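Side-chain contact in cyclic nucleotide-gated potassium channel mll3241 (Mesorhizobium loti, PDB 4MUV), which forms a homotetrameric potassium channel activated by cyclic AMP, seen here as its isolated cytoplasmic cyclic nucleotide-binding domain with cyclic GMP bound: residues 10-15 and 103-108. The protein carries 3 engineered substitutions. Numbering follows the deposited sequence. Where two conformers were deposited one is given.
Sequences FVRNWQ and TVSLLS
R12 and N13, in segment 10-15 by helix 13-17, meet S105 and L107 on strand 104-110 of the cyclic nucleotide-binding domain, a beta-roll of the cupin type flanked by helices. S105 and L107, two residues apart, both direct their side chains at residues 10-15, whereas the intervening L106 faces the other way and rests on F60.

The polar part of the contact joins R12 to S105. With chi1 at -46° the arginine chain starts out beside its own backbone N, and a bend at chi3 (56°) then brings the guanidinium round to the serine. OG lies in the plane of that group, at its edge, and is nearly equidistant from the two terminal nitrogens. NH1 donates a weak hydrogen bond of 3.5 Å to S105 OG, while NH2 stands 3.4 Å from the same oxygen. Stronger ties come from strand 58-64: E64 OE1 forms a salt bridge with R12 NH2 and a hydrogen bond with S105 OG. T42 OG1 on strand 39-43 also bonds S105 OG, so the small cluster links the arginine to three neighbouring strands. The nearby carboxylate probably offsets the charge of the partly exposed guanidinium.

N13 and L107 meet by van der Waals contact, an amide against a methyl; their CA atoms are the closest across the two segments, 7.3 Å apart. Both also touch A40. The buried amide of N13 is held at its nitrogen, where ND2 donates to the carbonyl oxygens of V35 and L38, which ties helix 13-17 to the end of helix 28-37, while the contacts with A40 and L107 set it against the strands. Its oxygen side is turned to the leucine, with N13 OD1 3.8 Å from the methyl carbon L107 CD2.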
# COMPACT_ATOMS: atom_id res chain seq x y z
N PHE A 10 12.45 8.80 4.85
CA PHE A 10 11.72 9.03 6.10
C PHE A 10 11.16 10.43 6.28
O PHE A 10 10.19 10.59 7.01
CB PHE A 10 12.62 8.72 7.30
CG PHE A 10 11.91 8.79 8.63
CD1 PHE A 10 11.07 7.79 9.03
CD2 PHE A 10 12.09 9.89 9.46
CE1 PHE A 10 10.41 7.86 10.25
CE2 PHE A 10 11.43 9.97 10.67
CZ PHE A 10 10.60 8.96 11.08
N VAL A 11 11.78 11.43 5.66
CA VAL A 11 11.55 12.83 6.00
C VAL A 11 10.07 13.29 5.96
O VAL A 11 9.68 14.19 6.70
CB VAL A 11 12.41 13.75 5.07
CG1 VAL A 11 11.98 13.68 3.60
CG2 VAL A 11 12.39 15.18 5.52
N ARG A 12 9.27 12.67 5.10
CA ARG A 12 7.86 13.00 4.89
C ARG A 12 6.93 12.04 5.64
O ARG A 12 5.72 12.27 5.72
CB ARG A 12 7.49 12.89 3.39
CG ARG A 12 8.46 13.55 2.38
CD ARG A 12 7.96 13.31 0.94
NE ARG A 12 6.60 13.81 0.81
CZ ARG A 12 5.71 13.50 -0.14
NH1 ARG A 12 5.97 12.61 -1.10
NH2 ARG A 12 4.51 14.09 -0.11
N ASN A 13 7.46 10.95 6.18
CA ASN A 13 6.58 9.83 6.51
C ASN A 13 5.59 10.12 7.61
O ASN A 13 4.42 9.77 7.50
CB ASN A 13 7.39 8.62 6.92
CG ASN A 13 8.10 7.96 5.80
OD1 ASN A 13 8.10 8.44 4.68
ND2 ASN A 13 8.75 6.84 6.10
N TRP A 14 6.08 10.68 8.72
CA TRP A 14 5.19 10.92 9.84
C TRP A 14 4.07 11.89 9.45
O TRP A 14 2.92 11.68 9.81
CB TRP A 14 5.96 11.44 11.04
CG TRP A 14 5.07 11.45 12.24
CD1 TRP A 14 4.47 12.52 12.77
CD2 TRP A 14 4.64 10.32 13.00
NE1 TRP A 14 3.68 12.15 13.83
CE2 TRP A 14 3.79 10.80 14.00
CE3 TRP A 14 4.92 8.94 12.94
CZ2 TRP A 14 3.18 9.98 14.92
CZ3 TRP A 14 4.32 8.11 13.88
CH2 TRP A 14 3.46 8.65 14.86
N GLN A 15 4.41 12.96 8.73
CA GLN A 15 3.39 13.92 8.33
C GLN A 15 2.30 13.24 7.52
O GLN A 15 1.10 13.51 7.70
CB GLN A 15 3.99 15.08 7.53
CG GLN A 15 2.95 16.11 7.06
CD GLN A 15 2.40 15.82 5.65
OE1 GLN A 15 3.16 15.55 4.72
NE2 GLN A 15 1.09 15.89 5.49
N THR A 103 -0.93 12.83 -10.19
CA THR A 103 0.29 12.67 -9.43
C THR A 103 -0.10 12.16 -8.06
O THR A 103 -1.04 12.65 -7.48
CB THR A 103 0.99 14.01 -9.25
OG1 THR A 103 0.98 14.72 -10.49
CG2 THR A 103 2.40 13.79 -8.76
N VAL A 104 0.60 11.16 -7.54
CA VAL A 104 0.18 10.51 -6.31
C VAL A 104 1.34 10.33 -5.33
O VAL A 104 2.46 10.04 -5.74
CB VAL A 104 -0.50 9.16 -6.64
CG1 VAL A 104 0.49 8.16 -7.28
CG2 VAL A 104 -1.19 8.57 -5.41
N SER A 105 1.09 10.55 -4.04
CA SER A 105 2.04 10.22 -2.97
C SER A 105 1.58 8.97 -2.30
O SER A 105 0.40 8.81 -1.94
CB SER A 105 2.20 11.32 -1.91
OG SER A 105 2.78 12.44 -2.51
N LEU A 106 2.54 8.08 -2.12
CA LEU A 106 2.35 6.76 -1.54
C LEU A 106 3.31 6.57 -0.39
O LEU A 106 4.42 7.08 -0.41
CB LEU A 106 2.69 5.70 -2.59
CG LEU A 106 2.02 5.77 -3.94
CD1 LEU A 106 2.58 4.75 -4.91
CD2 LEU A 106 0.53 5.57 -3.79
N LEU A 107 2.89 5.78 0.58
CA LEU A 107 3.80 5.19 1.57
C LEU A 107 3.94 3.71 1.21
O LEU A 107 2.97 2.96 1.23
CB LEU A 107 3.27 5.37 3.00
CG LEU A 107 3.17 6.83 3.46
CD1 LEU A 107 2.40 6.92 4.75
CD2 LEU A 107 4.56 7.41 3.66
N SER A 108 5.17 3.31 0.87
CA SER A 108 5.50 1.95 0.46
C SER A 108 5.93 1.12 1.65
O SER A 108 6.77 1.56 2.43
CB SER A 108 6.64 1.98 -0.57
OG SER A 108 7.01 0.68 -0.99